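Local coordinates for EscN (Escherichia coli O127:H6, PDB 2OBL), which is a type III secretion protein of the P-loop NTPase clan, related to the alpha and beta subunits of ATP synthase, at residues T86-I91 with I218-L223; L102-E107 with E114-L119. The protein carries 1 engineered substitution. One frame throughout, in Å; residues are numbered along the deposited sequence.

How the interactions relate
Helix 84-94, which begins at the end of a probable P-loop, comes first along the chain and supplies residues 86-91 to interaction 1. A short connection leads to strand 99-105; the chain then turns through helix 109-116 and closes interaction 2 across a gap of six residues. Interaction 1 closes much later, with 126 residues between its own two segments, when strand 214-222 is laid down, so the short loop is nested inside the long one. Both contacts pack a helix against the same parallel-stranded core, and their centres lie about 10 Å apart. They also meet directly: F115 CE1 is 3.8 Å from L88 CB, joining the two helices, and L222 CD1 packs against E107 OE2.

Interaction 1 of 2, residues T86-I91 with I218-L223; sequences TLLGMI and IYTVLL
L88 and I91, about one helical turn apart on helix 84-94, meet T220 and I218, alternate residues of strand 214-222 whose side chains share one face of the sheet. The two pairs approach tip to tip through methyl groups; 144 Å² is buried between the segments, and the atoms within 4.2 Å across the contact are all carbons. In the first pair the L88 fork straddles a single methyl: CD1 of L88 lies 4.0 Å from CG2 of T220, and CD2 of L88 is 4.1 Å from the same carbon, so neither branch dominates. L88 does not leave the helix pointing at the strand; its outer end comes nearer. T220 answers with carbon because its rotamer (chi1 69°) puts OG1 between the backbone N and the carbonyl carbon and turns CG2 to the helix, while OG1 is satisfied by a hydrogen bond to OD1 of D167.

The second pair joins a short branch to a long one. CG2 of I91, anti to its own backbone N, lies 3.9 Å from CD1 of I218. The extended I218 chain (chi2 171°) carries that CD1 away from the strand and across to the helix. A spacing of 9.4 Å between the CA atoms of L88 and I218, the closest such pair, shows that the backbones stand well apart, so the touching is done by side chains.

The contact is buried, its centre about 5 Å from the centre of the chain's fold. Strand 214-222 runs parallel to strands 73-78 and 161-167, one on each flank, and both help to receive the helix: I76 touches L88, I91 and I218, while M165 touches L88 and I91.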
ATOM      1  N   THR A  86       2.927  -7.640   7.893  1.00 13.74           N
ATOM      2  CA  THR A  86       1.882  -7.507   8.917  1.00 14.15           C
ATOM      3  C   THR A  86       0.947  -6.329   8.615  1.00 13.97           C
ATOM      4  O   THR A  86      -0.284  -6.450   8.715  1.00 12.94           O
ATOM      5  CB  THR A  86       2.501  -7.341  10.318  1.00 14.38           C
ATOM      6  OG1 THR A  86       3.235  -8.526  10.647  1.00 16.83           O
ATOM      7  CG2 THR A  86       1.406  -7.142  11.377  1.00 16.05           C
ATOM      8  N   LEU A  87       1.533  -5.194   8.235  1.00 13.88           N
ATOM      9  CA  LEU A  87       0.743  -4.038   7.839  1.00 12.95           C
ATOM     10  C   LEU A  87      -0.090  -4.330   6.597  1.00 12.94           C
ATOM     11  O   LEU A  87      -1.261  -3.942   6.531  1.00 12.22           O
ATOM     12  CB  LEU A  87       1.624  -2.808   7.600  1.00 13.02           C
ATOM     13  CG  LEU A  87       0.877  -1.574   7.098  1.00 13.34           C
ATOM     14  CD1 LEU A  87      -0.166  -1.063   8.110  1.00 14.69           C
ATOM     15  CD2 LEU A  87       1.871  -0.454   6.747  1.00 13.25           C
ATOM     16  N   LEU A  88       0.504  -5.002   5.611  1.00 11.40           N
ATOM     17  CA  LEU A  88      -0.229  -5.344   4.395  1.00 12.36           C
ATOM     18  C   LEU A  88      -1.397  -6.267   4.754  1.00 11.37           C
ATOM     19  O   LEU A  88      -2.484  -6.121   4.232  1.00 11.78           O
ATOM     20  CB  LEU A  88       0.665  -6.045   3.374  1.00 12.89           C
ATOM     21  CG  LEU A  88       1.835  -5.225   2.825  1.00 13.68           C
ATOM     22  CD1 LEU A  88       2.432  -5.890   1.608  1.00 13.14           C
ATOM     23  CD2 LEU A  88       1.368  -3.822   2.479  1.00 12.85           C
ATOM     24  N   GLY A  89      -1.152  -7.221   5.638  1.00 10.98           N
ATOM     25  CA  GLY A  89      -2.230  -8.092   6.109  1.00 11.82           C
ATOM     26  C   GLY A  89      -3.355  -7.311   6.771  1.00 12.85           C
ATOM     27  O   GLY A  89      -4.536  -7.559   6.516  1.00 12.44           O
ATOM     28  N   MET A  90      -2.995  -6.373   7.640  1.00 13.43           N
ATOM     29  CA  MET A  90      -4.003  -5.581   8.351  1.00 16.29           C
ATOM     30  C   MET A  90      -4.869  -4.829   7.363  1.00 13.75           C
ATOM     31  O   MET A  90      -6.089  -4.719   7.522  1.00 11.81           O
ATOM     32  CB  MET A  90      -3.325  -4.577   9.271  1.00 17.68           C
ATOM     33  CG  MET A  90      -2.744  -5.200  10.509  1.00 21.05           C
ATOM     34  SD  MET A  90      -1.929  -3.942  11.504  1.00 23.38           S
ATOM     35  CE  MET A  90      -3.252  -2.765  11.736  1.00 22.66           C
ATOM     36  N   ILE A  91      -4.221  -4.304   6.331  1.00 12.92           N
ATOM     37  CA  ILE A  91      -4.927  -3.539   5.311  1.00 13.07           C
ATOM     38  C   ILE A  91      -5.903  -4.422   4.528  1.00 12.93           C
ATOM     39  O   ILE A  91      -7.059  -4.050   4.334  1.00 13.75           O
ATOM     40  CB  ILE A  91      -3.947  -2.801   4.346  1.00 12.42           C
ATOM     41  CG1 ILE A  91      -3.195  -1.687   5.094  1.00 13.74           C
ATOM     42  CG2 ILE A  91      -4.747  -2.205   3.195  1.00 13.36           C
ATOM     43  CD1 ILE A  91      -1.990  -1.105   4.319  1.00 13.51           C
ATOM     44  N   ILE A 218      -2.165   0.187  -3.929  1.00 10.75           N
ATOM     45  CA  ILE A 218      -1.045   0.329  -3.013  1.00 10.57           C
ATOM     46  C   ILE A 218       0.130  -0.409  -3.613  1.00 11.45           C
ATOM     47  O   ILE A 218       0.024  -1.602  -3.910  1.00 11.51           O
ATOM     48  CB  ILE A 218      -1.390  -0.293  -1.664  1.00 11.00           C
ATOM     49  CG1 ILE A 218      -2.446   0.549  -0.946  1.00 11.50           C
ATOM     50  CG2 ILE A 218      -0.155  -0.452  -0.797  1.00 10.56           C
ATOM     51  CD1 ILE A 218      -2.996  -0.154   0.321  1.00 11.53           C
ATOM     52  N   TYR A 219       1.244   0.304  -3.776  1.00 10.79           N
ATOM     53  CA  TYR A 219       2.478  -0.251  -4.349  1.00 11.22           C
ATOM     54  C   TYR A 219       3.572  -0.231  -3.297  1.00 10.88           C
ATOM     55  O   TYR A 219       3.851   0.827  -2.718  1.00 11.73           O
ATOM     56  CB  TYR A 219       2.920   0.600  -5.551  1.00 12.57           C
ATOM     57  CG  TYR A 219       1.868   0.732  -6.617  1.00 13.33           C
ATOM     58  CD1 TYR A 219       1.750  -0.230  -7.620  1.00 13.33           C
ATOM     59  CD2 TYR A 219       0.972   1.810  -6.615  1.00 13.59           C
ATOM     60  CE1 TYR A 219       0.777  -0.128  -8.601  1.00 12.75           C
ATOM     61  CE2 TYR A 219      -0.017   1.921  -7.590  1.00 13.38           C
ATOM     62  CZ  TYR A 219      -0.100   0.952  -8.584  1.00 13.00           C
ATOM     63  OH  TYR A 219      -1.066   1.060  -9.538  1.00 12.87           O
ATOM     64  N   THR A 220       4.199  -1.367  -3.033  1.00 10.48           N
ATOM     65  CA  THR A 220       5.312  -1.330  -2.060  1.00  9.29           C
ATOM     66  C   THR A 220       6.654  -1.124  -2.742  1.00 10.65           C
ATOM     67  O   THR A 220       6.893  -1.596  -3.853  1.00 11.51           O
ATOM     68  CB  THR A 220       5.386  -2.561  -1.154  1.00 10.93           C
ATOM     69  OG1 THR A 220       5.772  -3.700  -1.923  1.00 10.49           O
ATOM     70  CG2 THR A 220       4.032  -2.818  -0.475  1.00 11.15           C
ATOM     71  N   VAL A 221       7.522  -0.408  -2.039  1.00  9.74           N
ATOM     72  CA  VAL A 221       8.876  -0.123  -2.460  1.00 10.32           C
ATOM     73  C   VAL A 221       9.786  -0.672  -1.353  1.00 11.83           C
ATOM     74  O   VAL A 221       9.654  -0.304  -0.175  1.00 11.59           O
ATOM     75  CB  VAL A 221       9.106   1.388  -2.628  1.00 10.14           C
ATOM     76  CG1 VAL A 221      10.596   1.668  -2.961  1.00 11.21           C
ATOM     77  CG2 VAL A 221       8.161   1.961  -3.710  1.00 11.39           C
ATOM     78  N   LEU A 222      10.687  -1.562  -1.733  1.00 11.59           N
ATOM     79  CA  LEU A 222      11.481  -2.304  -0.758  1.00 14.02           C
ATOM     80  C   LEU A 222      12.793  -1.584  -0.638  1.00 15.54           C
ATOM     81  O   LEU A 222      13.488  -1.374  -1.643  1.00 17.22           O
ATOM     82  CB  LEU A 222      11.719  -3.732  -1.230  1.00 16.82           C
ATOM     83  CG  LEU A 222      10.447  -4.535  -1.513  1.00 17.82           C
ATOM     84  CD1 LEU A 222      10.799  -6.020  -1.658  1.00 19.11           C
ATOM     85  CD2 LEU A 222       9.365  -4.308  -0.437  1.00 18.42           C
ATOM     86  N   LEU A 223      13.115  -1.176   0.585  1.00 14.10           N
ATOM     87  CA  LEU A 223      14.301  -0.375   0.827  1.00 15.10           C
ATOM     88  C   LEU A 223      15.462  -1.270   1.212  1.00 15.58           C
ATOM     89  O   LEU A 223      15.311  -2.188   2.015  1.00 15.78           O
ATOM     90  CB  LEU A 223      14.032   0.664   1.910  1.00 15.66           C
ATOM     91  CG  LEU A 223      12.933   1.673   1.584  1.00 17.03           C
ATOM     92  CD1 LEU A 223      12.705   2.614   2.766  1.00 17.68           C
ATOM     93  CD2 LEU A 223      13.274   2.456   0.308  1.00 17.57           C
TER

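Interaction 2 of 2, residues L102-E107 with E114-L119; sequences LALIGE and EFLALL
A beta-alpha-beta crossover of the P-loop fold contains this contact: strand 99-105 presents L102 and L104 to F115, L116 and L119 of helix 109-116 and the turn after it, before the chain returns to the sheet as the parallel strand 127-132. The F115 ring is central. It projects toward the strand with CG anti to its backbone N (chi1 175°), and both leucines meet its CD2-CE2-CZ side. L102 comes from the opposite direction and places CD1 in the ring plane at its edge, 3.6 Å from CE2 of F115; its other methyl, CD2, is 3.9 Å from CZ of F115. L104 crosses the phenylalanine side chain at about a right angle, with CD1 3.7 Å from CD2 of F115.

The flanking contacts are lighter. A type I turn from L116 to L119, closed by a 3.0 Å bond from L119 N to L116 O, brings L119 back toward the sheet, where its CD1 is 4.1 Å from CD1 of L102. L129 of strand 127-132 touches both L102 and L116. At the other margin, CD2 of L116 stands 4.1 Å from CD1 of L104.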
ATOM      1  N   LEU A 102      -4.233  -8.961  -5.370  1.00 16.43           N
ATOM      2  CA  LEU A 102      -2.880  -8.948  -4.836  1.00 18.21           C
ATOM      3  C   LEU A 102      -1.906  -9.433  -5.891  1.00 18.37           C
ATOM      4  O   LEU A 102      -2.182 -10.400  -6.614  1.00 19.87           O
ATOM      5  CB  LEU A 102      -2.799  -9.859  -3.612  1.00 20.51           C
ATOM      6  CG  LEU A 102      -3.158  -9.248  -2.263  1.00 22.01           C
ATOM      7  CD1 LEU A 102      -3.557 -10.312  -1.269  1.00 23.45           C
ATOM      8  CD2 LEU A 102      -1.959  -8.469  -1.726  1.00 22.33           C
ATOM      9  N   ALA A 103      -0.784  -8.731  -6.008  1.00 16.81           N
ATOM     10  CA  ALA A 103       0.309  -9.189  -6.822  1.00 16.15           C
ATOM     11  C   ALA A 103       1.476  -9.378  -5.880  1.00 16.33           C
ATOM     12  O   ALA A 103       1.998  -8.400  -5.305  1.00 16.70           O
ATOM     13  CB  ALA A 103       0.646  -8.194  -7.910  1.00 16.97           C
ATOM     14  N   LEU A 104       1.850 -10.637  -5.676  1.00 14.95           N
ATOM     15  CA  LEU A 104       2.979 -10.976  -4.816  1.00 14.26           C
ATOM     16  C   LEU A 104       4.139 -11.423  -5.695  1.00 13.34           C
ATOM     17  O   LEU A 104       4.155 -12.549  -6.217  1.00 13.09           O
ATOM     18  CB  LEU A 104       2.588 -12.079  -3.835  1.00 15.43           C
ATOM     19  CG  LEU A 104       1.343 -11.812  -2.982  1.00 15.83           C
ATOM     20  CD1 LEU A 104       1.074 -12.987  -2.058  1.00 16.22           C
ATOM     21  CD2 LEU A 104       1.527 -10.537  -2.190  1.00 16.91           C
ATOM     22  N   ILE A 105       5.100 -10.525  -5.863  1.00 13.50           N
ATOM     23  CA  ILE A 105       6.135 -10.676  -6.873  1.00 13.33           C
ATOM     24  C   ILE A 105       7.546 -10.792  -6.292  1.00 13.02           C
ATOM     25  O   ILE A 105       8.009  -9.929  -5.536  1.00 12.84           O
ATOM     26  CB  ILE A 105       6.107  -9.469  -7.868  1.00 12.85           C
ATOM     27  CG1 ILE A 105       4.696  -9.296  -8.485  1.00 13.63           C
ATOM     28  CG2 ILE A 105       7.235  -9.604  -8.915  1.00 12.80           C
ATOM     29  CD1 ILE A 105       4.565  -8.088  -9.423  1.00 14.20           C
ATOM     30  N   GLY A 106       8.235 -11.863  -6.657  1.00 11.85           N
ATOM     31  CA  GLY A 106       9.687 -11.939  -6.495  1.00 11.94           C
ATOM     32  C   GLY A 106      10.236 -12.447  -5.174  1.00 11.33           C
ATOM     33  O   GLY A 106      11.453 -12.464  -4.974  1.00  9.87           O
ATOM     34  N   GLU A 107       9.353 -12.845  -4.262  1.00 13.14           N
ATOM     35  CA  GLU A 107       9.814 -13.410  -2.982  1.00 16.17           C
ATOM     36  C   GLU A 107       9.841 -14.934  -3.050  1.00 16.99           C
ATOM     37  O   GLU A 107       9.366 -15.529  -4.015  1.00 16.23           O
ATOM     38  CB  GLU A 107       8.943 -12.943  -1.800  1.00 18.93           C
ATOM     39  CG  GLU A 107       8.704 -11.435  -1.707  1.00 21.29           C
ATOM     40  CD  GLU A 107       9.889 -10.645  -1.201  1.00 24.15           C
ATOM     41  OE1 GLU A 107      10.776 -11.231  -0.533  1.00 25.32           O
ATOM     42  OE2 GLU A 107       9.933  -9.414  -1.471  1.00 25.42           O
ATOM     43  N   GLU A 114       3.797 -17.078   4.430  1.00 17.81           N
ATOM     44  CA  GLU A 114       3.701 -16.290   5.657  1.00 18.33           C
ATOM     45  C   GLU A 114       2.725 -15.122   5.526  1.00 17.17           C
ATOM     46  O   GLU A 114       2.008 -14.777   6.476  1.00 16.06           O
ATOM     47  CB  GLU A 114       5.089 -15.833   6.128  1.00 19.18           C
ATOM     48  CG  GLU A 114       5.904 -16.997   6.704  1.00 20.72           C
ATOM     49  CD  GLU A 114       7.328 -16.625   7.093  1.00 21.34           C
ATOM     50  OE1 GLU A 114       7.708 -15.439   6.967  1.00 22.81           O
ATOM     51  OE2 GLU A 114       8.065 -17.532   7.529  1.00 22.32           O
ATOM     52  N   PHE A 115       2.685 -14.514   4.344  1.00 15.56           N
ATOM     53  CA  PHE A 115       1.691 -13.489   4.082  1.00 15.69           C
ATOM     54  C   PHE A 115       0.288 -14.058   3.958  1.00 14.29           C
ATOM     55  O   PHE A 115      -0.657 -13.521   4.537  1.00 13.68           O
ATOM     56  CB  PHE A 115       2.010 -12.689   2.815  1.00 18.00           C
ATOM     57  CG  PHE A 115       0.935 -11.704   2.460  1.00 18.66           C
ATOM     58  CD1 PHE A 115       0.714 -10.577   3.249  1.00 20.29           C
ATOM     59  CD2 PHE A 115       0.122 -11.920   1.357  1.00 20.39           C
ATOM     60  CE1 PHE A 115      -0.304  -9.680   2.925  1.00 19.95           C
ATOM     61  CE2 PHE A 115      -0.882 -11.041   1.025  1.00 20.19           C
ATOM     62  CZ  PHE A 115      -1.097  -9.915   1.812  1.00 20.37           C
ATOM     63  N   LEU A 116       0.145 -15.134   3.182  1.00 13.90           N
ATOM     64  CA  LEU A 116      -1.170 -15.726   2.966  1.00 14.39           C
ATOM     65  C   LEU A 116      -1.802 -16.182   4.277  1.00 13.83           C
ATOM     66  O   LEU A 116      -3.019 -16.120   4.463  1.00 13.50           O
ATOM     67  CB  LEU A 116      -1.088 -16.883   1.966  1.00 16.33           C
ATOM     68  CG  LEU A 116      -0.689 -16.503   0.533  1.00 17.27           C
ATOM     69  CD1 LEU A 116      -0.778 -17.737  -0.350  1.00 18.81           C
ATOM     70  CD2 LEU A 116      -1.551 -15.360  -0.029  1.00 17.84           C
ATOM     71  N   ALA A 117      -0.965 -16.638   5.201  1.00 12.45           N
ATOM     72  CA  ALA A 117      -1.464 -17.065   6.506  1.00 12.16           C
ATOM     73  C   ALA A 117      -2.173 -15.947   7.282  1.00 12.18           C
ATOM     74  O   ALA A 117      -3.005 -16.226   8.136  1.00 12.45           O
ATOM     75  CB  ALA A 117      -0.326 -17.672   7.330  1.00 12.53           C
ATOM     76  N   LEU A 118      -1.860 -14.687   6.976  1.00 11.48           N
ATOM     77  CA  LEU A 118      -2.487 -13.543   7.659  1.00 11.93           C
ATOM     78  C   LEU A 118      -3.933 -13.313   7.215  1.00 13.15           C
ATOM     79  O   LEU A 118      -4.662 -12.522   7.821  1.00 12.95           O
ATOM     80  CB  LEU A 118      -1.681 -12.254   7.404  1.00 12.48           C
ATOM     81  CG  LEU A 118      -0.190 -12.319   7.728  1.00 13.18           C
ATOM     82  CD1 LEU A 118       0.511 -11.045   7.309  1.00 12.89           C
ATOM     83  CD2 LEU A 118       0.026 -12.552   9.228  1.00 14.21           C
ATOM     84  N   LEU A 119      -4.343 -13.970   6.135  1.00 12.67           N
ATOM     85  CA  LEU A 119      -5.652 -13.678   5.557  1.00 13.58           C
ATOM     86  C   LEU A 119      -6.647 -14.781   5.868  1.00 13.37           C
ATOM     87  O   LEU A 119      -6.470 -15.913   5.415  1.00 12.52           O
ATOM     88  CB  LEU A 119      -5.537 -13.513   4.041  1.00 13.54           C
ATOM     89  CG  LEU A 119      -4.417 -12.615   3.510  1.00 13.57           C
ATOM     90  CD1 LEU A 119      -4.451 -12.582   1.966  1.00 15.00           C
ATOM     91  CD2 LEU A 119      -4.471 -11.204   4.098  1.00 14.23           C
TER